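Local coordinates for protein aromatic amino acid beta-eliminating lyase/threonine aldolase (Exiguobacterium sibiricum, PDB 3LWS) that belongs to the beta-eliminating lyase family of pyridoxal-phosphate-dependent enzymes and carries its cofactor covalently bound to a lysine, at residues Val77-Trp82 / Ile136-Leu141; Cys97-Glu100 / Gly106-Glu109; Leu141-Arg146 / Gly195-Ile200. One frame throughout, in Å; residues are numbered along the deposited sequence.

Contact 1 borders both of the others: it lays helix 71-86 on strand 138-142, its centre about 12 Å from the centres of both contact 2 and contact 3, which are themselves about 17 Å apart. Contact 2 lies within the chain loop that contact 1 closes, and the two share an apolar core in which Leu79 CD1 is 3.6 Å from Leu107 CD2 and Leu140 CD1 is 3.6 Å from Leu99 CD1. Contact 3 continues from the same strand at Leu141, and a probable hydrogen bond of 2.7 Å from Trp82 NE1 to Ser199 OG joins it to contact 1. Ser199 begins strand 199-203, shortly before Lys206, which carries the pyridoxal phosphate.

Contact 1 of 3, residues Val77-Trp82 / Ile136-Leu141; sequences VALRIW and IACLLL
Cys138 presents its thiol to two helix side chains one turn apart, Leu79 and Trp82. With SG anti to the backbone N (chi1 -171°), the sulfur projects from the strand into the angle between the leucine and the indole. Leu79 meets it with a single branch: CD2 comes to 3.4 Å from Cys138 SG, close for a methyl against sulfur, and lies 3.8 Å from Cys138 CB, so that the methyl touches both atoms of the short side chain. Trp82 approaches with the pyrrole side of its indole, CD1 standing 4.0 Å from Cys138 SG. The sulfur is neither above the ring nor in its plane; it sits 5.0 Å from the centroid of the Trp82 five-membered ring and 58° off the normal, an oblique sulfur-aromatic contact.

The contact belongs to the large domain of the aspartate aminotransferase fold (fold type I), in which helices cover a mostly parallel central sheet. Here helix 71-86 rests on strand 138-142, which lies between strands 90-93 and 171-176 and is hydrogen-bonded through its backbone to both. Where that strand begins, Ala137 faces the helix and its CB is 4.0 Å from Trp82 O, a van der Waals contact; that oxygen has its hydrogen bond with Thr86 OG1. Next to CD1, NE1 of Trp82 is hydrogen-bonded to Ser199 OG; the indole leads away from the strand and stacks with Phe222 of helix 220-232. Leu79 also touches Val91 of strand 90-93.

Contact 2 of 3, residues Cys97-Glu100 / Gly106-Glu109; sequences CHLE and GLKE
Lys108 reaches back to the carboxylate of Glu100 and forms a salt bridge with unequal arms. NZ lies 2.8 Å from Glu100 OE2, on the syn side but 35° out of the carboxylate plane; the second arm, from Lys108 NZ to Glu100 OE1 at 3.1 Å, is weak. The residues belong to two short helices, 98-101 and 106-110, which together form the connection between the adjacent parallel strands 90-93 and 114-117, a beta-alpha-beta crossover at one edge of the main sheet.

The two side chains are built differently. Lys108 runs extended beyond CG, whereas Glu100 bends at chi2 (68°), which turns its carboxylate toward the amine although CB leaves the backbone in the other direction. OE1 is also engaged by Tyr93 OH and Thr115 OG1, so the carboxylate is tied to both strands that the helices connect. These partners, with the lysine, would be expected to favour its charged form.

Two waters bridge the helices. One donates to Glu100 O at 2.7 Å and accepts from Lys108 NZ at 3.0 Å, adding a backbone link to the same amine. The other donates to Leu99 O at 2.7 Å and accepts from Leu107 N at 2.9 Å, linking a carbonyl and an amide too far apart to bond directly.

Beyond these polar links, Leu99 and Leu107 approach at a slant and meet through one methyl each, with CD2 of Leu99 4.0 Å from CD2 of Leu107; both also pack on Leu79 of helix 71-86. At the start of the first helix Cys97 is the N-cap, its SG accepting a weak capping bond from Leu99 N at 3.6 Å, with an N-H...S angle of 148°.

Contact 3 of 3, residues Leu141-Arg146 / Gly195-Ile200; sequences LELPQR and GLFDSI
Leu141, next to last in strand 138-142, lies against the ring of Phe197, the two side chains crossing nearly at right angles. Its CD1 touches the CE2-CZ side of the ring, 3.8 Å from Phe197 CE2 and 3.9 Å from Phe197 CZ, in an oblique approach that belongs to neither face nor edge. Glu142 turns the other way; its OE2 takes the backbone N-H of Arg146 at 3.1 Å in a nearly straight bond (166°), with the donor above the carboxylate plane, which links Glu142 to the backbone four residues on. Leu143 and Phe197 approach from opposite directions, with Leu143 CD1 4.1 Å from Phe197 CZ. The two leucines thus share CZ of one ring. A cis peptide bond before Pro144 then redirects the chain, and Arg146 goes on to a salt bridge with Glu330.

Phe197 stands in the loop that leads into strand 199-203 and spans strand 171-176 on one side of the mostly parallel central sheet of the fold type I large domain. Its ring also touches Leu172 and Leu174 of that strand, while Leu143 packs against Leu158 of helix 155-167 and Tyr186 of helix 179-186.

Contact 1 of 3, residues Val77-Trp82 / Ile136-Leu141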
ATOM      1  N   VAL A  77       8.558   2.863 -10.734  1.00 19.00           N
ATOM      2  CA  VAL A  77       9.541   1.783 -10.706  1.00 18.37           C
ATOM      3  C   VAL A  77       9.928   1.288 -12.105  1.00 17.85           C
ATOM      4  O   VAL A  77      11.111   1.058 -12.383  1.00 16.31           O
ATOM      5  CB  VAL A  77       9.069   0.613  -9.867  1.00 16.53           C
ATOM      6  CG1 VAL A  77      10.022  -0.627 -10.120  1.00 15.01           C
ATOM      7  CG2 VAL A  77       9.029   1.016  -8.424  1.00 15.30           C
ATOM      8  N   ALA A  78       8.940   1.130 -12.978  1.00 18.00           N
ATOM      9  CA  ALA A  78       9.189   0.637 -14.352  1.00 18.63           C
ATOM     10  C   ALA A  78      10.172   1.561 -15.069  1.00 18.99           C
ATOM     11  O   ALA A  78      11.195   1.102 -15.614  1.00 19.96           O
ATOM     12  CB  ALA A  78       7.896   0.543 -15.158  1.00 16.95           C
ATOM     13  N   LEU A  79       9.848   2.853 -15.049  1.00 18.89           N
ATOM     14  CA  LEU A  79      10.646   3.875 -15.755  1.00 18.78           C
ATOM     15  C   LEU A  79      12.087   3.927 -15.230  1.00 18.79           C
ATOM     16  O   LEU A  79      13.055   3.961 -16.018  1.00 18.05           O
ATOM     17  CB  LEU A  79       9.985   5.259 -15.684  1.00 18.78           C
ATOM     18  CG  LEU A  79       8.679   5.479 -16.473  1.00 25.22           C
ATOM     19  CD1 LEU A  79       8.290   6.920 -16.500  1.00 22.81           C
ATOM     20  CD2 LEU A  79       8.808   5.023 -17.855  1.00 21.29           C
ATOM     21  N   ARG A  80      12.225   3.878 -13.899  1.00 19.01           N
ATOM     22  CA  ARG A  80      13.542   3.831 -13.260  1.00 17.24           C
ATOM     23  C   ARG A  80      14.352   2.606 -13.686  1.00 18.62           C
ATOM     24  O   ARG A  80      15.552   2.727 -13.966  1.00 20.19           O
ATOM     25  CB  ARG A  80      13.407   3.888 -11.742  1.00 17.79           C
ATOM     26  CG  ARG A  80      14.738   3.788 -10.933  1.00 18.03           C
ATOM     27  CD  ARG A  80      15.780   4.803 -11.386  1.00 20.31           C
ATOM     28  NE  ARG A  80      17.059   4.558 -10.741  1.00 22.25           N
ATOM     29  CZ  ARG A  80      17.431   5.094  -9.582  1.00 19.21           C
ATOM     30  NH1 ARG A  80      16.626   5.895  -8.903  1.00 20.23           N
ATOM     31  NH2 ARG A  80      18.619   4.792  -9.076  1.00 21.07           N
ATOM     32  N   ILE A  81      13.715   1.442 -13.741  1.00 17.35           N
ATOM     33  CA  ILE A  81      14.429   0.231 -14.156  1.00 19.39           C
ATOM     34  C   ILE A  81      14.946   0.414 -15.574  1.00 19.23           C
ATOM     35  O   ILE A  81      16.126   0.257 -15.808  1.00 18.18           O
ATOM     36  CB  ILE A  81      13.597  -1.023 -14.021  1.00 18.68           C
ATOM     37  CG1 ILE A  81      13.285  -1.250 -12.538  1.00 18.28           C
ATOM     38  CG2 ILE A  81      14.359  -2.279 -14.585  1.00 18.29           C
ATOM     39  CD1 ILE A  81      12.013  -2.063 -12.286  1.00 17.24           C
ATOM     40  N   TRP A  82      14.086   0.806 -16.496  1.00 18.09           N
ATOM     41  CA  TRP A  82      14.518   1.052 -17.866  1.00 18.66           C
ATOM     42  C   TRP A  82      15.548   2.180 -17.977  1.00 18.98           C
ATOM     43  O   TRP A  82      16.488   2.050 -18.725  1.00 20.26           O
ATOM     44  CB  TRP A  82      13.358   1.325 -18.823  1.00 18.20           C
ATOM     45  CG  TRP A  82      12.336   0.199 -18.945  1.00 20.75           C
ATOM     46  CD1 TRP A  82      10.977   0.339 -18.844  1.00 19.68           C
ATOM     47  CD2 TRP A  82      12.572  -1.209 -19.199  1.00 16.43           C
ATOM     48  NE1 TRP A  82      10.361  -0.871 -19.020  1.00 17.72           N
ATOM     49  CE2 TRP A  82      11.310  -1.835 -19.262  1.00 17.08           C
ATOM     50  CE3 TRP A  82      13.722  -1.993 -19.418  1.00 19.74           C
ATOM     51  CZ2 TRP A  82      11.167  -3.217 -19.468  1.00 19.74           C
ATOM     52  CZ3 TRP A  82      13.573  -3.352 -19.643  1.00 19.48           C
ATOM     53  CH2 TRP A  82      12.304  -3.951 -19.655  1.00 22.20           C
ATOM     54  N   ILE A 136      16.371   8.344 -25.750  1.00 20.74           N
ATOM     55  CA  ILE A 136      15.744   8.327 -24.408  1.00 21.35           C
ATOM     56  C   ILE A 136      15.714   6.889 -23.895  1.00 20.53           C
ATOM     57  O   ILE A 136      15.885   5.967 -24.670  1.00 21.24           O
ATOM     58  CB  ILE A 136      14.301   8.943 -24.446  1.00 21.81           C
ATOM     59  CG1 ILE A 136      13.383   8.138 -25.363  1.00 22.38           C
ATOM     60  CG2 ILE A 136      14.353  10.380 -24.921  1.00 19.56           C
ATOM     61  CD1 ILE A 136      11.905   8.483 -25.263  1.00 22.21           C
ATOM     62  N   ALA A 137      15.505   6.710 -22.593  1.00 21.64           N
ATOM     63  CA  ALA A 137      15.340   5.373 -21.977  1.00 20.77           C
ATOM     64  C   ALA A 137      14.008   4.708 -22.322  1.00 22.38           C
ATOM     65  O   ALA A 137      13.964   3.529 -22.685  1.00 21.18           O
ATOM     66  CB  ALA A 137      15.467   5.465 -20.450  1.00 20.17           C
ATOM     67  N   CYS A 138      12.912   5.465 -22.182  1.00 22.11           N
ATOM     68  CA  CYS A 138      11.570   4.882 -22.255  1.00 20.90           C
ATOM     69  C   CYS A 138      10.523   5.824 -22.837  1.00 19.54           C
ATOM     70  O   CYS A 138      10.505   6.992 -22.457  1.00 19.42           O
ATOM     71  CB  CYS A 138      11.124   4.509 -20.869  1.00 21.31           C
ATOM     72  SG  CYS A 138       9.592   3.560 -20.856  1.00 22.43           S
ATOM     73  N   LEU A 139       9.717   5.332 -23.784  1.00 18.10           N
ATOM     74  CA  LEU A 139       8.465   5.991 -24.192  1.00 17.74           C
ATOM     75  C   LEU A 139       7.323   5.260 -23.443  1.00 18.92           C
ATOM     76  O   LEU A 139       7.268   4.025 -23.465  1.00 20.64           O
ATOM     77  CB  LEU A 139       8.250   5.901 -25.685  1.00 18.28           C
ATOM     78  CG  LEU A 139       6.923   6.372 -26.303  1.00 17.80           C
ATOM     79  CD1 LEU A 139       6.683   7.853 -26.031  1.00 18.35           C
ATOM     80  CD2 LEU A 139       6.917   6.100 -27.774  1.00 14.17           C
ATOM     81  N   LEU A 140       6.471   6.020 -22.747  1.00 20.67           N
ATOM     82  CA  LEU A 140       5.267   5.535 -22.075  1.00 19.08           C
ATOM     83  C   LEU A 140       4.058   5.939 -22.935  1.00 17.99           C
ATOM     84  O   LEU A 140       3.905   7.105 -23.291  1.00 19.31           O
ATOM     85  CB  LEU A 140       5.140   6.119 -20.629  1.00 19.25           C
ATOM     86  CG  LEU A 140       3.879   5.784 -19.799  1.00 18.41           C
ATOM     87  CD1 LEU A 140       4.137   5.756 -18.293  1.00 16.80           C
ATOM     88  CD2 LEU A 140       2.649   6.737 -20.081  1.00 15.62           C
ATOM     89  N   LEU A 141       3.244   4.956 -23.312  1.00 17.73           N
ATOM     90  CA  LEU A 141       1.954   5.204 -23.915  1.00 18.04           C
ATOM     91  C   LEU A 141       0.884   4.805 -22.911  1.00 18.88           C
ATOM     92  O   LEU A 141       1.076   3.863 -22.159  1.00 20.50           O
ATOM     93  CB  LEU A 141       1.772   4.382 -25.168  1.00 18.03           C
ATOM     94  CG  LEU A 141       2.718   4.692 -26.320  1.00 20.91           C
ATOM     95  CD1 LEU A 141       2.528   3.663 -27.416  1.00 16.39           C
ATOM     96  CD2 LEU A 141       2.475   6.124 -26.809  1.00 18.20           C
TER

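Contact 2 of 3, residues Cys97-Glu100 / Gly106-Glu109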
ATOM      1  N   CYS A  97       0.223  12.857 -18.858  1.00 19.55           N
ATOM      2  CA  CYS A  97       0.521  11.551 -18.316  1.00 18.72           C
ATOM      3  C   CYS A  97       0.309  11.583 -16.798  1.00 18.69           C
ATOM      4  O   CYS A  97       0.605  12.577 -16.135  1.00 18.56           O
ATOM      5  CB  CYS A  97       1.954  11.162 -18.653  1.00 17.98           C
ATOM      6  SG  CYS A  97       2.569   9.637 -17.871  1.00 18.31           S
ATOM      7  N   HIS A  98      -0.222  10.499 -16.258  1.00 17.66           N
ATOM      8  CA  HIS A  98      -0.483  10.408 -14.804  1.00 17.98           C
ATOM      9  C   HIS A  98       0.728  10.786 -13.964  1.00 17.64           C
ATOM     10  O   HIS A  98       0.600  11.501 -12.941  1.00 16.20           O
ATOM     11  CB  HIS A  98      -0.962   8.993 -14.445  1.00 16.63           C
ATOM     12  CG  HIS A  98      -1.706   8.899 -13.142  1.00 19.80           C
ATOM     13  ND1 HIS A  98      -1.074   8.730 -11.929  1.00 18.48           N
ATOM     14  CD2 HIS A  98      -3.030   8.943 -12.873  1.00 19.72           C
ATOM     15  CE1 HIS A  98      -1.979   8.686 -10.968  1.00 19.07           C
ATOM     16  NE2 HIS A  98      -3.174   8.779 -11.520  1.00 18.87           N
ATOM     17  N   LEU A  99       1.906  10.325 -14.400  1.00 17.74           N
ATOM     18  CA  LEU A  99       3.152  10.601 -13.671  1.00 18.05           C
ATOM     19  C   LEU A  99       3.513  12.102 -13.644  1.00 18.07           C
ATOM     20  O   LEU A  99       4.171  12.549 -12.739  1.00 19.00           O
ATOM     21  CB  LEU A  99       4.346   9.803 -14.241  1.00 18.80           C
ATOM     22  CG  LEU A  99       4.243   8.277 -14.058  1.00 22.31           C
ATOM     23  CD1 LEU A  99       3.650   7.632 -15.285  1.00 23.18           C
ATOM     24  CD2 LEU A  99       5.570   7.605 -13.737  1.00 20.96           C
ATOM     25  N   GLU A 100       3.071  12.836 -14.651  1.00 17.84           N
ATOM     26  CA  GLU A 100       3.347  14.248 -14.813  1.00 18.45           C
ATOM     27  C   GLU A 100       2.420  15.121 -13.995  1.00 19.37           C
ATOM     28  O   GLU A 100       2.861  16.127 -13.415  1.00 19.35           O
ATOM     29  CB  GLU A 100       3.200  14.646 -16.293  1.00 17.52           C
ATOM     30  CG  GLU A 100       3.736  16.056 -16.606  1.00 22.44           C
ATOM     31  CD  GLU A 100       5.246  16.153 -16.477  1.00 25.07           C
ATOM     32  OE1 GLU A 100       5.925  15.112 -16.242  1.00 28.37           O
ATOM     33  OE2 GLU A 100       5.760  17.276 -16.643  1.00 30.08           O
ATOM     34  N   GLY A 106       6.187  12.740  -8.288  1.00 19.61           N
ATOM     35  CA  GLY A 106       6.871  11.620  -7.640  1.00 18.53           C
ATOM     36  C   GLY A 106       8.056  11.117  -8.418  1.00 17.69           C
ATOM     37  O   GLY A 106       9.133  10.990  -7.856  1.00 17.71           O
ATOM     38  N   LEU A 107       7.871  10.872  -9.723  1.00 16.51           N
ATOM     39  CA  LEU A 107       8.963  10.386 -10.583  1.00 17.75           C
ATOM     40  C   LEU A 107      10.238  11.263 -10.465  1.00 18.41           C
ATOM     41  O   LEU A 107      11.349  10.766 -10.251  1.00 18.17           O
ATOM     42  CB  LEU A 107       8.505  10.368 -12.054  1.00 18.44           C
ATOM     43  CG  LEU A 107       9.491   9.838 -13.106  1.00 18.48           C
ATOM     44  CD1 LEU A 107      10.007   8.426 -12.709  1.00 18.26           C
ATOM     45  CD2 LEU A 107       8.814   9.826 -14.480  1.00 19.37           C
ATOM     46  N   LYS A 108      10.053  12.570 -10.564  1.00 17.59           N
ATOM     47  CA  LYS A 108      11.161  13.496 -10.590  1.00 17.91           C
ATOM     48  C   LYS A 108      11.707  13.785  -9.204  1.00 19.02           C
ATOM     49  O   LYS A 108      12.852  14.166  -9.083  1.00 21.59           O
ATOM     50  CB  LYS A 108      10.752  14.809 -11.263  1.00 19.81           C
ATOM     51  CG  LYS A 108      10.259  14.672 -12.713  1.00 21.71           C
ATOM     52  CD  LYS A 108       9.632  15.978 -13.218  1.00 25.85           C
ATOM     53  CE  LYS A 108       8.713  15.776 -14.425  1.00 27.66           C
ATOM     54  NZ  LYS A 108       7.896  17.004 -14.790  1.00 30.20           N
ATOM     55  N   GLU A 109      10.902  13.617  -8.164  1.00 18.28           N
ATOM     56  CA  GLU A 109      11.362  13.902  -6.811  1.00 19.25           C
ATOM     57  C   GLU A 109      12.102  12.701  -6.301  1.00 19.22           C
ATOM     58  O   GLU A 109      13.013  12.862  -5.530  1.00 21.92           O
ATOM     59  CB  GLU A 109      10.185  14.223  -5.883  1.00 18.27           C
ATOM     60  CG  GLU A 109       9.482  15.541  -6.212  1.00 22.41           C
ATOM     61  CD  GLU A 109      10.223  16.804  -5.707  1.00 27.74           C
ATOM     62  OE1 GLU A 109      11.016  16.733  -4.750  1.00 26.70           O
ATOM     63  OE2 GLU A 109      10.000  17.885  -6.278  1.00 28.10           O
TER
HETATM   64  O   HOH W   1       5.198  10.754 -10.957  1.00 22.04           O
HETATM   65  O   HOH W   2       5.532  16.276 -13.092  1.00 26.74           O

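Contact 3 of 3, residues Leu141-Arg146 / Gly195-Ile200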
ATOM      1  N   LEU A 141       3.244   4.956 -23.312  1.00 17.73           N
ATOM      2  CA  LEU A 141       1.954   5.204 -23.915  1.00 18.04           C
ATOM      3  C   LEU A 141       0.884   4.805 -22.911  1.00 18.88           C
ATOM      4  O   LEU A 141       1.076   3.863 -22.159  1.00 20.50           O
ATOM      5  CB  LEU A 141       1.772   4.382 -25.168  1.00 18.03           C
ATOM      6  CG  LEU A 141       2.718   4.692 -26.320  1.00 20.91           C
ATOM      7  CD1 LEU A 141       2.528   3.663 -27.416  1.00 16.39           C
ATOM      8  CD2 LEU A 141       2.475   6.124 -26.809  1.00 18.20           C
ATOM      9  N   GLU A 142      -0.232   5.534 -22.930  1.00 19.22           N
ATOM     10  CA  GLU A 142      -1.433   5.270 -22.121  1.00 18.72           C
ATOM     11  C   GLU A 142      -2.632   4.984 -23.042  1.00 18.40           C
ATOM     12  O   GLU A 142      -3.048   5.845 -23.821  1.00 19.86           O
ATOM     13  CB  GLU A 142      -1.728   6.507 -21.267  1.00 17.99           C
ATOM     14  CG  GLU A 142      -2.856   6.396 -20.283  1.00 19.00           C
ATOM     15  CD  GLU A 142      -3.309   7.765 -19.740  1.00 22.62           C
ATOM     16  OE1 GLU A 142      -2.437   8.589 -19.361  1.00 21.92           O
ATOM     17  OE2 GLU A 142      -4.553   7.981 -19.644  1.00 23.71           O
ATOM     18  N   LEU A 143      -3.165   3.776 -22.986  1.00 18.16           N
ATOM     19  CA  LEU A 143      -4.244   3.372 -23.871  1.00 18.43           C
ATOM     20  C   LEU A 143      -5.562   3.192 -23.098  1.00 19.93           C
ATOM     21  O   LEU A 143      -5.672   2.254 -22.269  1.00 19.79           O
ATOM     22  CB  LEU A 143      -3.861   2.067 -24.596  1.00 19.29           C
ATOM     23  CG  LEU A 143      -2.603   2.095 -25.462  1.00 18.70           C
ATOM     24  CD1 LEU A 143      -2.237   0.680 -25.854  1.00 16.77           C
ATOM     25  CD2 LEU A 143      -2.803   2.965 -26.682  1.00 20.29           C
ATOM     26  N   PRO A 144      -6.561   4.073 -23.345  1.00 18.23           N
ATOM     27  CA  PRO A 144      -6.554   5.269 -24.191  1.00 18.77           C
ATOM     28  C   PRO A 144      -6.050   6.473 -23.390  1.00 18.37           C
ATOM     29  O   PRO A 144      -5.768   6.329 -22.174  1.00 17.01           O
ATOM     30  CB  PRO A 144      -8.042   5.477 -24.478  1.00 18.78           C
ATOM     31  CG  PRO A 144      -8.689   5.091 -23.198  1.00 19.17           C
ATOM     32  CD  PRO A 144      -7.834   3.976 -22.602  1.00 20.40           C
ATOM     33  N   GLN A 145      -5.994   7.633 -24.050  1.00 18.56           N
ATOM     34  CA  GLN A 145      -5.547   8.895 -23.390  1.00 19.84           C
ATOM     35  C   GLN A 145      -6.708   9.503 -22.672  1.00 19.59           C
ATOM     36  O   GLN A 145      -7.472  10.317 -23.220  1.00 20.71           O
ATOM     37  CB  GLN A 145      -4.946   9.884 -24.379  1.00 20.62           C
ATOM     38  CG  GLN A 145      -4.012  10.918 -23.750  1.00 21.17           C
ATOM     39  CD  GLN A 145      -2.654  10.342 -23.403  1.00 17.94           C
ATOM     40  OE1 GLN A 145      -1.884   9.937 -24.281  1.00 21.77           O
ATOM     41  NE2 GLN A 145      -2.348  10.312 -22.117  1.00 17.92           N
ATOM     42  N   ARG A 146      -6.812   9.135 -21.412  1.00 19.60           N
ATOM     43  CA  ARG A 146      -8.007   9.392 -20.652  1.00 21.06           C
ATOM     44  C   ARG A 146      -8.277  10.883 -20.471  1.00 21.58           C
ATOM     45  O   ARG A 146      -9.443  11.319 -20.490  1.00 20.43           O
ATOM     46  CB  ARG A 146      -7.861   8.649 -19.333  1.00 23.04           C
ATOM     47  CG  ARG A 146      -8.772   9.022 -18.270  1.00 28.23           C
ATOM     48  CD  ARG A 146      -8.201  10.094 -17.331  1.00 22.64           C
ATOM     49  NE  ARG A 146      -9.138  10.120 -16.237  1.00 22.43           N
ATOM     50  CZ  ARG A 146      -8.917   9.701 -15.002  1.00 24.09           C
ATOM     51  NH1 ARG A 146      -7.725   9.330 -14.611  1.00 25.91           N
ATOM     52  NH2 ARG A 146      -9.905   9.742 -14.120  1.00 24.13           N
ATOM     53  N   GLY A 195       1.806  -7.523 -25.899  1.00 22.12           N
ATOM     54  CA  GLY A 195       2.951  -8.072 -26.637  1.00 22.32           C
ATOM     55  C   GLY A 195       3.799  -7.070 -27.408  1.00 22.22           C
ATOM     56  O   GLY A 195       4.951  -7.351 -27.710  1.00 23.10           O
ATOM     57  N   LEU A 196       3.237  -5.899 -27.705  1.00 22.80           N
ATOM     58  CA  LEU A 196       3.946  -4.828 -28.401  1.00 21.32           C
ATOM     59  C   LEU A 196       4.878  -3.972 -27.518  1.00 21.61           C
ATOM     60  O   LEU A 196       5.620  -3.127 -28.025  1.00 22.00           O
ATOM     61  CB  LEU A 196       2.925  -3.929 -29.093  1.00 21.29           C
ATOM     62  CG  LEU A 196       1.979  -4.540 -30.133  1.00 23.99           C
ATOM     63  CD1 LEU A 196       1.187  -3.443 -30.845  1.00 21.54           C
ATOM     64  CD2 LEU A 196       2.678  -5.402 -31.139  1.00 22.67           C
ATOM     65  N   PHE A 197       4.794  -4.179 -26.208  1.00 21.70           N
ATOM     66  CA  PHE A 197       5.481  -3.394 -25.217  1.00 21.24           C
ATOM     67  C   PHE A 197       6.492  -4.213 -24.423  1.00 21.45           C
ATOM     68  O   PHE A 197       6.369  -5.435 -24.269  1.00 21.79           O
ATOM     69  CB  PHE A 197       4.451  -2.814 -24.240  1.00 21.10           C
ATOM     70  CG  PHE A 197       3.524  -1.807 -24.864  1.00 22.81           C
ATOM     71  CD1 PHE A 197       2.410  -2.219 -25.581  1.00 21.98           C
ATOM     72  CD2 PHE A 197       3.790  -0.452 -24.766  1.00 19.53           C
ATOM     73  CE1 PHE A 197       1.556  -1.286 -26.157  1.00 21.97           C
ATOM     74  CE2 PHE A 197       2.940   0.491 -25.334  1.00 19.87           C
ATOM     75  CZ  PHE A 197       1.832   0.080 -26.042  1.00 18.23           C
ATOM     76  N   ASP A 198       7.481  -3.518 -23.882  1.00 20.34           N
ATOM     77  CA  ASP A 198       8.483  -4.145 -23.038  1.00 21.14           C
ATOM     78  C   ASP A 198       7.934  -4.452 -21.627  1.00 20.65           C
ATOM     79  O   ASP A 198       8.204  -5.517 -21.045  1.00 20.37           O
ATOM     80  CB  ASP A 198       9.734  -3.246 -23.005  1.00 20.94           C
ATOM     81  CG  ASP A 198      10.339  -3.094 -24.377  1.00 22.97           C
ATOM     82  OD1 ASP A 198      10.905  -4.082 -24.822  1.00 24.24           O
ATOM     83  OD2 ASP A 198      10.187  -2.054 -25.056  1.00 22.70           O
ATOM     84  N   SER A 199       7.115  -3.540 -21.109  1.00 19.48           N
ATOM     85  CA  SER A 199       6.541  -3.656 -19.793  1.00 17.57           C
ATOM     86  C   SER A 199       5.080  -3.117 -19.794  1.00 18.93           C
ATOM     87  O   SER A 199       4.698  -2.344 -20.661  1.00 19.02           O
ATOM     88  CB  SER A 199       7.430  -2.917 -18.772  1.00 16.22           C
ATOM     89  OG  SER A 199       7.733  -1.584 -19.196  1.00 18.61           O
ATOM     90  N   ILE A 200       4.289  -3.537 -18.821  1.00 18.56           N
ATOM     91  CA  ILE A 200       2.879  -3.167 -18.769  1.00 20.11           C
ATOM     92  C   ILE A 200       2.415  -2.997 -17.342  1.00 17.82           C
ATOM     93  O   ILE A 200       2.773  -3.767 -16.474  1.00 19.73           O
ATOM     94  CB  ILE A 200       1.951  -4.232 -19.432  1.00 21.81           C
ATOM     95  CG1 ILE A 200       2.435  -4.609 -20.832  1.00 28.64           C
ATOM     96  CG2 ILE A 200       0.459  -3.693 -19.488  1.00 17.03           C
ATOM     97  CD1 ILE A 200       3.546  -5.721 -20.865  1.00 30.24           C
TER